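Long-range contacts in quinoline 2-oxidoreductase large subunit (Pseudomonas putida, PDB 1T3Q), which is the molybdenum-bearing large subunit of a hydroxylase that probably oxidises quinoline at carbon 2, using a pterin cytosine dinucleotide cofactor: residues B[178-183]-B[312-317]; B[304-309]-B[390-395]; B[343-348]-B[413-418]; B[403-408]-B[424-429]; B[634-639]-B[731-736]. All coordinates share one frame; numbering follows the deposited sequence.

Contact 1. Residues B[178-183]-B[312-317]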
# COMPACT_ATOMS: atom_id res chain seq x y z
N PRO B 178 -5.46 -63.66 18.76
CA PRO B 178 -4.77 -64.61 19.64
C PRO B 178 -3.84 -63.94 20.64
O PRO B 178 -3.63 -64.47 21.74
CB PRO B 178 -4.04 -65.52 18.65
CG PRO B 178 -3.83 -64.64 17.45
CD PRO B 178 -5.14 -63.90 17.35
N ILE B 179 -3.28 -62.79 20.29
CA ILE B 179 -2.39 -62.10 21.22
C ILE B 179 -3.20 -61.56 22.41
O ILE B 179 -2.82 -61.75 23.56
CB ILE B 179 -1.63 -60.94 20.53
CG1 ILE B 179 -0.71 -61.51 19.45
CG2 ILE B 179 -0.82 -60.16 21.56
CD1 ILE B 179 0.08 -60.47 18.65
N PHE B 180 -4.32 -60.90 22.12
CA PHE B 180 -5.16 -60.37 23.19
C PHE B 180 -5.76 -61.49 24.02
O PHE B 180 -6.07 -61.30 25.20
CB PHE B 180 -6.29 -59.50 22.61
CG PHE B 180 -5.84 -58.12 22.26
CD1 PHE B 180 -5.30 -57.84 21.01
CD2 PHE B 180 -5.91 -57.09 23.20
CE1 PHE B 180 -4.83 -56.57 20.70
CE2 PHE B 180 -5.44 -55.82 22.90
CZ PHE B 180 -4.90 -55.55 21.65
N ALA B 181 -5.93 -62.65 23.41
CA ALA B 181 -6.51 -63.78 24.11
C ALA B 181 -5.54 -64.48 25.06
O ALA B 181 -5.97 -65.08 26.05
CB ALA B 181 -7.06 -64.79 23.11
N SER B 182 -4.24 -64.40 24.77
CA SER B 182 -3.25 -65.09 25.59
C SER B 182 -2.27 -64.23 26.37
O SER B 182 -1.55 -64.74 27.24
CB SER B 182 -2.45 -66.07 24.73
OG SER B 182 -3.29 -67.06 24.16
N SER B 183 -2.21 -62.93 26.06
CA SER B 183 -1.28 -62.04 26.76
C SER B 183 -1.58 -61.99 28.26
O SER B 183 -2.72 -62.19 28.68
CB SER B 183 -1.35 -60.63 26.17
OG SER B 183 -2.66 -60.09 26.30
N PHE B 312 4.99 -54.18 25.66
CA PHE B 312 3.88 -54.16 24.72
C PHE B 312 4.00 -55.26 23.67
O PHE B 312 5.01 -55.36 22.97
CB PHE B 312 3.79 -52.80 24.01
CG PHE B 312 3.70 -51.63 24.95
CD1 PHE B 312 3.14 -51.77 26.21
CD2 PHE B 312 4.16 -50.38 24.55
CE1 PHE B 312 3.04 -50.67 27.07
CE2 PHE B 312 4.07 -49.27 25.40
CZ PHE B 312 3.51 -49.42 26.66
N LEU B 313 2.95 -56.06 23.55
CA LEU B 313 2.94 -57.16 22.59
C LEU B 313 2.15 -56.81 21.33
O LEU B 313 2.43 -57.34 20.25
CB LEU B 313 2.33 -58.41 23.23
CG LEU B 313 3.04 -58.92 24.48
CD1 LEU B 313 2.29 -60.14 25.01
CD2 LEU B 313 4.49 -59.27 24.15
N ALA B 314 1.17 -55.93 21.48
CA ALA B 314 0.35 -55.55 20.34
C ALA B 314 -0.50 -54.32 20.61
O ALA B 314 -0.88 -54.05 21.75
CB ALA B 314 -0.56 -56.71 19.94
N LEU B 315 -0.79 -53.58 19.55
CA LEU B 315 -1.63 -52.41 19.65
C LEU B 315 -2.63 -52.44 18.50
O LEU B 315 -2.27 -52.55 17.33
CB LEU B 315 -0.81 -51.12 19.58
CG LEU B 315 -1.62 -49.82 19.72
CD1 LEU B 315 -0.71 -48.69 20.15
CD2 LEU B 315 -2.29 -49.48 18.40
N GLU B 316 -3.90 -52.35 18.86
CA GLU B 316 -4.97 -52.35 17.87
C GLU B 316 -5.70 -51.02 17.95
O GLU B 316 -5.94 -50.51 19.04
CB GLU B 316 -5.93 -53.50 18.17
CG GLU B 316 -7.13 -53.58 17.26
CD GLU B 316 -7.88 -54.89 17.43
OE1 GLU B 316 -8.17 -55.26 18.59
OE2 GLU B 316 -8.17 -55.55 16.40
N ASN B 317 -6.02 -50.43 16.80
CA ASN B 317 -6.74 -49.16 16.81
C ASN B 317 -7.63 -48.96 15.59
O ASN B 317 -7.16 -49.00 14.45
CB ASN B 317 -5.78 -47.98 16.90
CG ASN B 317 -6.51 -46.66 17.17
OD1 ASN B 317 -6.26 -45.65 16.51
ND2 ASN B 317 -7.41 -46.66 18.15
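Ile-179 overlaps the methyl of Ala-314 with two of its carbons: CG2 lies 3.8 Å and CD1 4.0 Å from Ala-314 CB. Its CG2 branch also meets Leu-313 CB at 4.0 Å. With CG1 anti to the carbonyl carbon (chi1 -64°), CG2 stands anti to the backbone N and projects from the helix into the strand. Two consecutive strand residues can receive it because Leu-313 and Ala-314 both face Ala-305 of the neighbouring strand, a classic beta bulge, and both direct their CB atoms at the helix.

Phe-180 starts out beside the strand, but its ring end comes closer, CE1 reaching Glu-316 CB at 4.1 Å and Ala-314 CB at 4.3 Å. The ring lies obliquely to the glutamate chain, its plane 21° from that of the carboxylate. Arg-188 makes a cation-pi contact with this ring and a long, weak ion pair with Glu-316 OE1, placing one guanidinium near both groups. At the helix end, Ser-183 offers its CB to Leu-313 CD1 at 3.9 Å, while its OG bonds to Gly-185 O.

The axes of helix 178-182 and strand 312-317 approach to 8.8 Å with their directions 126° apart, a helix laid across a sheet strand of the cofactor-binding domain. Between the segments the evidence is entirely van der Waals: methyls and the CE1/CZ end of the Phe-180 ring against methyls and methylenes. Polarity enters at the Glu-316 end, where the arginine probably offsets part of the carboxylate charge, so the contact grades from apolar at Ile-179 to charged at Glu-316.

Contact 2. Residues B[304-309]-B[390-395]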
# COMPACT_ATOMS: atom_id res chain seq x y z
N LEU B 304 -4.50 -52.51 23.88
CA LEU B 304 -3.07 -52.73 24.08
C LEU B 304 -2.87 -54.03 24.84
O LEU B 304 -3.46 -54.25 25.89
CB LEU B 304 -2.47 -51.56 24.88
CG LEU B 304 -0.98 -51.62 25.22
CD1 LEU B 304 -0.14 -51.55 23.95
CD2 LEU B 304 -0.64 -50.44 26.14
N ALA B 305 -2.04 -54.90 24.29
CA ALA B 305 -1.74 -56.18 24.92
C ALA B 305 -0.31 -56.09 25.44
O ALA B 305 0.54 -55.49 24.79
CB ALA B 305 -1.87 -57.31 23.91
N PHE B 306 -0.05 -56.67 26.60
CA PHE B 306 1.29 -56.61 27.18
C PHE B 306 1.61 -57.83 28.03
O PHE B 306 0.71 -58.53 28.49
CB PHE B 306 1.44 -55.32 28.00
CG PHE B 306 0.32 -55.10 28.99
CD1 PHE B 306 0.42 -55.55 30.30
CD2 PHE B 306 -0.84 -54.43 28.60
CE1 PHE B 306 -0.62 -55.33 31.21
CE2 PHE B 306 -1.88 -54.22 29.50
CZ PHE B 306 -1.77 -54.67 30.81
N ASP B 307 2.90 -58.09 28.25
CA ASP B 307 3.29 -59.24 29.05
C ASP B 307 3.41 -58.88 30.53
O ASP B 307 3.18 -57.73 30.92
CB ASP B 307 4.60 -59.85 28.50
CG ASP B 307 5.83 -59.00 28.78
OD1 ASP B 307 6.89 -59.31 28.20
OD2 ASP B 307 5.76 -58.05 29.59
N GLY B 308 3.75 -59.87 31.34
CA GLY B 308 3.85 -59.67 32.78
C GLY B 308 4.84 -58.61 33.23
O GLY B 308 4.79 -58.18 34.39
N ASP B 309 5.73 -58.20 32.34
CA ASP B 309 6.73 -57.20 32.66
C ASP B 309 6.32 -55.83 32.14
O ASP B 309 7.02 -54.83 32.35
CB ASP B 309 8.08 -57.60 32.06
CG ASP B 309 8.66 -58.84 32.72
OD1 ASP B 309 9.33 -59.63 32.02
OD2 ASP B 309 8.47 -59.01 33.95
N ALA B 390 0.14 -49.75 33.46
CA ALA B 390 1.11 -49.61 34.53
C ALA B 390 0.45 -49.87 35.88
O ALA B 390 0.94 -50.68 36.66
CB ALA B 390 1.73 -48.22 34.50
N ARG B 391 -0.66 -49.19 36.15
CA ARG B 391 -1.36 -49.37 37.42
C ARG B 391 -1.76 -50.82 37.63
O ARG B 391 -1.69 -51.33 38.75
CB ARG B 391 -2.61 -48.48 37.50
CG ARG B 391 -2.34 -47.03 37.85
CD ARG B 391 -3.65 -46.29 38.19
NE ARG B 391 -4.57 -46.29 37.06
CZ ARG B 391 -4.50 -45.45 36.03
NH1 ARG B 391 -5.38 -45.53 35.04
NH2 ARG B 391 -3.56 -44.51 36.00
N GLN B 392 -2.19 -51.47 36.56
CA GLN B 392 -2.60 -52.87 36.66
C GLN B 392 -1.43 -53.76 37.08
O GLN B 392 -1.62 -54.74 37.80
CB GLN B 392 -3.17 -53.32 35.31
CG GLN B 392 -3.36 -54.82 35.18
CD GLN B 392 -3.96 -55.20 33.84
OE1 GLN B 392 -3.70 -56.28 33.31
NE2 GLN B 392 -4.78 -54.31 33.28
N LEU B 393 -0.22 -53.41 36.64
CA LEU B 393 0.97 -54.19 36.96
C LEU B 393 1.72 -53.71 38.20
O LEU B 393 2.63 -54.38 38.68
CB LEU B 393 1.92 -54.18 35.76
CG LEU B 393 1.36 -54.85 34.50
CD1 LEU B 393 2.29 -54.61 33.33
CD2 LEU B 393 1.18 -56.35 34.76
N GLY B 394 1.34 -52.55 38.72
CA GLY B 394 2.02 -52.04 39.89
C GLY B 394 3.33 -51.37 39.53
O GLY B 394 4.24 -51.29 40.35
N LEU B 395 3.43 -50.91 38.29
CA LEU B 395 4.63 -50.22 37.81
C LEU B 395 4.31 -48.73 37.74
O LEU B 395 3.15 -48.35 37.61
CB LEU B 395 5.00 -50.69 36.40
CG LEU B 395 5.40 -52.14 36.14
CD1 LEU B 395 5.51 -52.37 34.64
CD2 LEU B 395 6.72 -52.45 36.83
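Phe-306 and Leu-393 run alongside one another in antiparallel sense, the leucine CD1 lying 3.7 Å from ring atom CE1 and equally far from CD1 of the ring. Chi1 of 50° sets CG of Phe-306 between the backbone N and the carbonyl carbon, the crowded position, and the ring continues from there toward the helix. Gln-392 meets the far end of the same ring with its amide: CD lies in the ring plane at the edge, 3.8 Å from CZ, and OE1 comes to 3.5 Å from CZ. Amide and ring planes are 56° apart, so the two flat groups are not stacked. An alanine in place of Phe-306 would probably open a gap between strand and helix, with Leu-393 CD1 and the Gln-392 amide losing the ring they rest against.

Beyond the strand the chain turns along the helix end. Leu-393 CD2 lies 4.1 Å from Gly-308 O, and Leu-395 CD1 is 3.7 Å from Asp-309 O, a carbonyl that accepts a hydrogen bond from Arg-403 NH2. An Asx turn shapes this loop: Asp-307 OD2 takes the Asp-309 N-H at 2.8 Å, from 51° out of the carboxylate plane, and accepts from Arg-311 N as well.

The helix stops here in a Schellman motif, with Gly-394 at positive phi and Leu-395 N bonded to Ala-390 O. The contact thus joins the last turn of helix 375-393 to the end of strand 298-306. Farther back along these elements Leu-304 packs on Ile-386, and Val-187 of the adjoining strand 185-193 touches both Phe-306 and Gln-392.

Contact 3. Residues B[343-348]-B[413-418]; sequences VILGVY and FTNRLG
Leu-345 and Leu-417 both hold CG anti to the carbonyl carbon (chi1 -61° and -63°), toward the other segment, and the extended chi2 of Leu-345 puts its CD1 3.8 Å from Leu-417 CG. Asn-415 CG, between its backbone N and carbonyl carbon (chi1 68°), comes to 3.9 Å from the same Leu-345 CD1, which also touches Arg-416 CB. One methyl contacts three consecutive residues. Leu-417 also presses CD1 against Ile-344 CG2 at 3.5 Å, tighter than usual for two carbons and a sign of close packing.

Both segments are turning where they meet, in type I turns from Val-343 to Gly-346 and from Asn-415 to Gly-418. The polar link between them runs through water. Asn-415 ND2 donates at 2.8 Å to water 1, which donates to Gly-346 O at 2.8 Å and to Tyr-348 O at 2.7 Å. Water 2 forms a second route, bonding to Gly-346 O at 2.8 Å but only weakly to ND2. The other end of the amide, OD1, accepts from Gln-419 N and weakly from Leu-417 N, which fixes the sense of the amide.

Arg-416 contributes CB; its chain bends away and NE forms a salt bridge with Asp-174. The contact therefore divides into an apolar half, three aliphatic side chains in direct touch, and a hydrated half, where the buried asparagine amide reaches two backbone carbonyls through water.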
# COMPACT_ATOMS: atom_id res chain seq x y z
N VAL B 343 1.27 -42.37 12.97
CA VAL B 343 2.21 -42.22 14.08
C VAL B 343 1.65 -42.75 15.39
O VAL B 343 2.09 -42.35 16.47
CB VAL B 343 2.59 -40.73 14.29
CG1 VAL B 343 3.24 -40.16 13.03
CG2 VAL B 343 1.35 -39.93 14.65
N ILE B 344 0.70 -43.67 15.30
CA ILE B 344 0.05 -44.24 16.48
C ILE B 344 0.98 -44.95 17.48
O ILE B 344 0.66 -45.05 18.66
CB ILE B 344 -1.09 -45.21 16.06
CG1 ILE B 344 -2.07 -45.42 17.21
CG2 ILE B 344 -0.51 -46.56 15.63
CD1 ILE B 344 -2.94 -44.20 17.49
N LEU B 345 2.13 -45.44 17.01
CA LEU B 345 3.06 -46.14 17.90
C LEU B 345 3.93 -45.15 18.65
O LEU B 345 4.60 -45.50 19.63
CB LEU B 345 3.95 -47.10 17.12
CG LEU B 345 3.20 -48.21 16.38
CD1 LEU B 345 4.19 -49.13 15.69
CD2 LEU B 345 2.35 -48.98 17.37
N GLY B 346 3.92 -43.91 18.18
CA GLY B 346 4.71 -42.88 18.81
C GLY B 346 6.16 -43.25 19.06
O GLY B 346 6.91 -43.61 18.15
N VAL B 347 6.54 -43.19 20.32
CA VAL B 347 7.90 -43.44 20.77
C VAL B 347 8.20 -44.89 21.19
O VAL B 347 9.33 -45.21 21.59
CB VAL B 347 8.16 -42.46 21.95
CG1 VAL B 347 8.40 -43.20 23.24
CG2 VAL B 347 9.27 -41.53 21.60
N TYR B 348 7.22 -45.77 21.06
CA TYR B 348 7.35 -47.14 21.53
C TYR B 348 7.58 -48.24 20.52
O TYR B 348 7.28 -48.11 19.33
CB TYR B 348 6.11 -47.48 22.35
CG TYR B 348 5.73 -46.40 23.33
CD1 TYR B 348 6.35 -46.30 24.58
CD2 TYR B 348 4.76 -45.44 23.01
CE1 TYR B 348 6.01 -45.28 25.48
CE2 TYR B 348 4.42 -44.43 23.89
CZ TYR B 348 5.05 -44.35 25.12
OH TYR B 348 4.70 -43.34 26.00
N PHE B 413 16.21 -47.01 14.44
CA PHE B 413 15.21 -48.06 14.62
C PHE B 413 13.94 -47.79 13.82
O PHE B 413 13.36 -46.71 13.91
CB PHE B 413 14.86 -48.17 16.10
CG PHE B 413 13.85 -49.23 16.40
CD1 PHE B 413 14.23 -50.57 16.51
CD2 PHE B 413 12.50 -48.91 16.54
CE1 PHE B 413 13.28 -51.56 16.74
CE2 PHE B 413 11.55 -49.90 16.77
CZ PHE B 413 11.94 -51.23 16.87
N THR B 414 13.51 -48.78 13.03
CA THR B 414 12.29 -48.63 12.24
C THR B 414 11.17 -49.44 12.88
O THR B 414 11.27 -50.67 12.99
CB THR B 414 12.49 -49.11 10.79
OG1 THR B 414 13.52 -48.34 10.16
CG2 THR B 414 11.21 -48.94 9.99
N ASN B 415 10.10 -48.78 13.30
CA ASN B 415 9.00 -49.49 13.94
C ASN B 415 8.09 -50.20 12.95
O ASN B 415 8.27 -50.10 11.73
CB ASN B 415 8.18 -48.55 14.85
CG ASN B 415 7.40 -47.50 14.08
OD1 ASN B 415 7.08 -47.67 12.90
ND2 ASN B 415 7.07 -46.40 14.76
N ARG B 416 7.11 -50.92 13.48
CA ARG B 416 6.17 -51.68 12.67
C ARG B 416 5.45 -50.88 11.59
O ARG B 416 5.10 -51.43 10.55
CB ARG B 416 5.14 -52.36 13.58
CG ARG B 416 4.05 -53.12 12.83
CD ARG B 416 4.59 -54.38 12.14
NE ARG B 416 3.54 -55.06 11.40
CZ ARG B 416 3.06 -54.65 10.22
NH1 ARG B 416 2.10 -55.34 9.63
NH2 ARG B 416 3.56 -53.58 9.63
N LEU B 417 5.24 -49.59 11.83
CA LEU B 417 4.53 -48.76 10.86
C LEU B 417 5.45 -47.99 9.91
O LEU B 417 5.03 -47.06 9.24
CB LEU B 417 3.58 -47.80 11.57
CG LEU B 417 2.45 -48.50 12.36
CD1 LEU B 417 1.54 -47.46 12.97
CD2 LEU B 417 1.66 -49.41 11.43
N GLY B 418 6.72 -48.39 9.88
CA GLY B 418 7.67 -47.76 8.98
C GLY B 418 8.28 -46.43 9.36
O GLY B 418 8.82 -45.74 8.49
O HOH W 1 7.78 -46.19 17.47
O HOH W 2 5.77 -43.57 15.62

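Contact 4. Residues B[403-408]-B[424-429]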
# COMPACT_ATOMS: atom_id res chain seq x y z
N ARG B 403 10.50 -49.43 29.57
CA ARG B 403 10.56 -50.79 29.06
C ARG B 403 10.05 -50.97 27.63
O ARG B 403 10.16 -52.05 27.06
CB ARG B 403 9.79 -51.73 29.99
CG ARG B 403 10.30 -51.69 31.42
CD ARG B 403 9.51 -52.61 32.33
NE ARG B 403 10.00 -52.56 33.70
CZ ARG B 403 9.61 -53.37 34.67
NH1 ARG B 403 10.12 -53.25 35.88
NH2 ARG B 403 8.71 -54.32 34.42
N ASN B 404 9.49 -49.91 27.05
CA ASN B 404 8.96 -50.00 25.70
C ASN B 404 9.45 -48.94 24.73
O ASN B 404 9.25 -49.05 23.52
CB ASN B 404 7.43 -49.97 25.76
CG ASN B 404 6.86 -51.21 26.41
OD1 ASN B 404 6.84 -52.28 25.80
ND2 ASN B 404 6.40 -51.07 27.65
N VAL B 405 10.10 -47.91 25.26
CA VAL B 405 10.59 -46.82 24.43
C VAL B 405 11.79 -47.22 23.57
O VAL B 405 12.56 -48.11 23.94
CB VAL B 405 10.99 -45.61 25.31
CG1 VAL B 405 12.24 -45.94 26.11
CG2 VAL B 405 11.21 -44.40 24.46
N VAL B 406 11.94 -46.57 22.42
CA VAL B 406 13.09 -46.84 21.58
C VAL B 406 14.26 -46.34 22.42
O VAL B 406 14.29 -45.18 22.82
CB VAL B 406 13.04 -46.05 20.25
CG1 VAL B 406 14.35 -46.20 19.50
CG2 VAL B 406 11.89 -46.55 19.40
N MET B 407 15.20 -47.23 22.70
CA MET B 407 16.36 -46.91 23.53
C MET B 407 17.51 -46.25 22.77
O MET B 407 17.62 -46.37 21.55
CB MET B 407 16.86 -48.18 24.22
CG MET B 407 15.86 -48.81 25.18
SD MET B 407 15.64 -47.85 26.70
CE MET B 407 17.10 -48.38 27.64
N PRO B 408 18.39 -45.54 23.50
CA PRO B 408 19.54 -44.87 22.89
C PRO B 408 20.33 -45.83 22.00
O PRO B 408 20.76 -45.47 20.90
CB PRO B 408 20.34 -44.40 24.10
CG PRO B 408 19.26 -44.10 25.11
CD PRO B 408 18.35 -45.29 24.96
N GLY B 424 17.05 -38.79 19.06
CA GLY B 424 16.09 -38.19 19.97
C GLY B 424 16.39 -38.55 21.41
O GLY B 424 17.22 -39.42 21.67
N THR B 425 15.70 -37.90 22.34
CA THR B 425 15.92 -38.14 23.76
C THR B 425 14.73 -38.77 24.47
O THR B 425 14.34 -38.34 25.56
CB THR B 425 16.26 -36.82 24.48
OG1 THR B 425 15.33 -35.80 24.07
CG2 THR B 425 17.67 -36.37 24.13
N TYR B 426 14.16 -39.82 23.88
CA TYR B 426 13.01 -40.48 24.48
C TYR B 426 13.23 -40.91 25.92
O TYR B 426 12.50 -40.51 26.82
CB TYR B 426 12.59 -41.70 23.66
CG TYR B 426 12.35 -41.44 22.18
CD1 TYR B 426 12.10 -40.16 21.70
CD2 TYR B 426 12.35 -42.50 21.28
CE1 TYR B 426 11.85 -39.94 20.34
CE2 TYR B 426 12.10 -42.30 19.93
CZ TYR B 426 11.85 -41.02 19.47
OH TYR B 426 11.58 -40.83 18.13
N LEU B 427 14.25 -41.75 26.14
CA LEU B 427 14.54 -42.24 27.48
C LEU B 427 14.86 -41.12 28.45
O LEU B 427 14.30 -41.07 29.55
CB LEU B 427 15.72 -43.23 27.46
CG LEU B 427 16.07 -43.80 28.84
CD1 LEU B 427 14.86 -44.53 29.42
CD2 LEU B 427 17.26 -44.75 28.74
N GLN B 428 15.75 -40.22 28.06
CA GLN B 428 16.14 -39.12 28.92
C GLN B 428 14.95 -38.23 29.27
O GLN B 428 14.91 -37.63 30.35
CB GLN B 428 17.25 -38.29 28.27
CG GLN B 428 17.67 -37.08 29.09
CD GLN B 428 19.01 -36.49 28.65
OE1 GLN B 428 19.38 -36.58 27.48
NE2 GLN B 428 19.72 -35.88 29.59
N THR B 429 13.97 -38.14 28.37
CA THR B 429 12.78 -37.33 28.64
C THR B 429 11.96 -37.95 29.77
O THR B 429 11.51 -37.25 30.67
CB THR B 429 11.89 -37.20 27.38
OG1 THR B 429 12.53 -36.33 26.44
CG2 THR B 429 10.53 -36.65 27.74
O HOH W 3 15.61 -43.10 24.02
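Val-405 is the first residue of 403-408 to meet the helix start, with CG1 4.5 Å from Leu-427 CD1. Its CG2 is also modelled beside Tyr-426 CB, but at a separation too short to be reliable, so that part of the geometry is doubtful.

Val-406 gives firmer evidence. Its O lies 3.6 Å from Tyr-426 CD2, at the ring edge and near its plane, and its CB meets the same CD2 at 3.8 Å, also at the edge. The carbonyl is hydrated too: water 3 donates to Val-406 O at 2.7 Å and accepts from Leu-427 N at 2.9 Å. That N-H belongs to the opening turn of the helix and has no earlier helical carbonyl to bond.

Met-407 starts out pointing away from the helix, but its chain bends at chi2 (-72°) and chi3 (-81°) and its end returns, CE reaching Leu-427 CD2 at 3.8 Å. Pro-408 follows, its CD 4.0 Å from that same methyl and its ring crossing the leucine at about a right angle. Leu-427 CD2 thus sits against both residues.

Behind this surface Thr-429 OG1 donates to Thr-425 O at 2.8 Å, beside the backbone bond from Thr-429 N. His-421 meets the Tyr-426 ring with the planes near perpendicular. The whole is a helix N-terminus: Thr-425 occupies the N-cap position without a capping bond from its side chain, its OG1 bonding to Asp-665 OD2, while a water bridges a first-turn N-H of helix 426-437 to the carbonyl of a neighbouring loop.

Contact 5. Residues B[634-639]-B[731-736]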
# COMPACT_ATOMS: atom_id res chain seq x y z
N ASP B 634 14.77 -36.16 4.85
CA ASP B 634 14.15 -37.23 5.63
C ASP B 634 13.29 -36.60 6.72
O ASP B 634 13.19 -35.37 6.81
CB ASP B 634 15.27 -38.08 6.25
CG ASP B 634 14.81 -39.45 6.71
OD1 ASP B 634 15.67 -40.22 7.20
OD2 ASP B 634 13.61 -39.78 6.60
N LEU B 635 12.66 -37.43 7.54
CA LEU B 635 11.85 -36.93 8.63
C LEU B 635 12.76 -36.18 9.60
O LEU B 635 13.95 -36.47 9.69
CB LEU B 635 11.19 -38.08 9.39
CG LEU B 635 10.34 -39.10 8.63
CD1 LEU B 635 9.80 -40.12 9.62
CD2 LEU B 635 9.21 -38.41 7.90
N VAL B 636 12.19 -35.22 10.31
CA VAL B 636 12.93 -34.47 11.32
C VAL B 636 12.03 -34.59 12.55
O VAL B 636 11.13 -33.79 12.76
CB VAL B 636 13.10 -32.99 10.93
CG1 VAL B 636 13.81 -32.22 12.06
CG2 VAL B 636 13.93 -32.89 9.64
N LEU B 637 12.29 -35.62 13.35
CA LEU B 637 11.50 -35.90 14.54
C LEU B 637 11.93 -35.19 15.81
O LEU B 637 13.07 -35.33 16.25
CB LEU B 637 11.51 -37.40 14.82
CG LEU B 637 11.12 -38.31 13.65
CD1 LEU B 637 11.21 -39.77 14.08
CD2 LEU B 637 9.72 -37.97 13.17
N ALA B 638 11.01 -34.44 16.41
CA ALA B 638 11.29 -33.75 17.67
C ALA B 638 10.64 -34.64 18.72
O ALA B 638 9.90 -35.57 18.38
CB ALA B 638 10.65 -32.37 17.68
N ASN B 639 10.90 -34.39 20.00
CA ASN B 639 10.30 -35.22 21.03
C ASN B 639 10.23 -34.50 22.36
O ASN B 639 10.81 -33.42 22.53
CB ASN B 639 11.10 -36.53 21.19
CG ASN B 639 12.46 -36.32 21.83
OD1 ASN B 639 12.60 -36.37 23.06
ND2 ASN B 639 13.46 -36.05 21.01
N SER B 731 19.37 -31.87 14.68
CA SER B 731 19.05 -32.61 13.48
C SER B 731 20.19 -32.37 12.49
O SER B 731 20.61 -31.23 12.30
CB SER B 731 17.75 -32.11 12.85
OG SER B 731 17.70 -32.51 11.49
N PRO B 732 20.71 -33.44 11.88
CA PRO B 732 21.80 -33.26 10.92
C PRO B 732 21.25 -32.87 9.55
O PRO B 732 22.01 -32.65 8.61
CB PRO B 732 22.47 -34.63 10.91
CG PRO B 732 21.31 -35.56 11.12
CD PRO B 732 20.51 -34.86 12.21
N LEU B 733 19.93 -32.78 9.46
CA LEU B 733 19.26 -32.46 8.20
C LEU B 733 18.78 -31.01 8.07
O LEU B 733 18.20 -30.63 7.06
CB LEU B 733 18.06 -33.38 8.02
CG LEU B 733 18.32 -34.86 8.35
CD1 LEU B 733 17.05 -35.65 8.09
CD2 LEU B 733 19.47 -35.38 7.49
N VAL B 734 19.03 -30.21 9.10
CA VAL B 734 18.59 -28.82 9.11
C VAL B 734 19.74 -27.94 9.58
O VAL B 734 20.45 -28.30 10.52
CB VAL B 734 17.39 -28.65 10.06
CG1 VAL B 734 16.82 -27.25 9.96
CG2 VAL B 734 16.32 -29.70 9.75
N PRO B 735 19.96 -26.78 8.93
CA PRO B 735 21.06 -25.94 9.40
C PRO B 735 20.91 -25.58 10.87
O PRO B 735 19.81 -25.36 11.36
CB PRO B 735 21.01 -24.71 8.47
CG PRO B 735 19.70 -24.83 7.73
CD PRO B 735 19.44 -26.30 7.64
N GLY B 736 22.04 -25.55 11.59
CA GLY B 736 22.01 -25.23 13.00
C GLY B 736 21.45 -26.33 13.88
O GLY B 736 21.40 -26.18 15.09
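Val-636, in the 634-639 segment, and Ser-731, at the head of a type I turn ending at Val-734, bring their CA atoms within 6.8 Å, and the turn lies against the side chains of 634-636. Val-636 spreads its two methyls over it. CG1, anti to the backbone N (chi1 177°), lies 3.9 Å from Ser-731 OG. CG2 meets Val-734 CG2 at 4.0 Å, the two valines crossing at about a right angle. Leu-733 covers the preceding residues: its CD1 packs 3.5 Å from Asp-634 CB and 3.6 Å from Leu-635 O.

The turn is braced from inside. Ser-731 OG accepts from Leu-733 N at 3.0 Å with an N-H...O angle of 152°, an ST turn set within the beta turn. An alanine at Ser-731 would lack OG, and would probably leave the Leu-733 amide without this acceptor and the turn less firmly set, although CB would still touch Val-636 CG1. On the 634-639 segment, Asp-634 OD2 weakly accepts from Leu-635 N, and its OD1 forms a salt bridge with Arg-422, so the acid turns its methylene, not its charge, to the leucine.

Val-734 also packs on Val-551 and Ala-554 of helix 549-576, and its side chain is about 8 Å from the bound pterin cytosine dinucleotide, placing this side chain near the cofactor but not against it. Across the segments the contact is made by methyls, methylenes, the Leu-635 carbonyl oxygen and Ser-731 OG, whose hydrogen bond stays within its own turn, while the aspartate oxygens bond within their own segment or to Arg-422.

Contact 3 is buried, contacts 4 and 5 partly so, and contacts 1 and 2 lie at the surface. Contacts 1 and 2 share a sheet, joined by backbone bonds at Ala-305 between strands 312-322 and 298-306; contact 1 sets helix 177-182 and contact 2 the end of helix 375-393 against it. Contacts 3 and 4 interlock, meet where Val-347 O accepts from Val-406 N, and use water between segments. Phe-312 N to Asn-404 OD1 ties contacts 1 and 4. Contact 5, on another sheet near the cofactor, touches contact 4 but stays about 15 Å from contact 1 (nearest atoms). All rest mainly on apolar packing; Arg-188, Asp-174 and Arg-422 add charge beside contacts 1, 3 and 5.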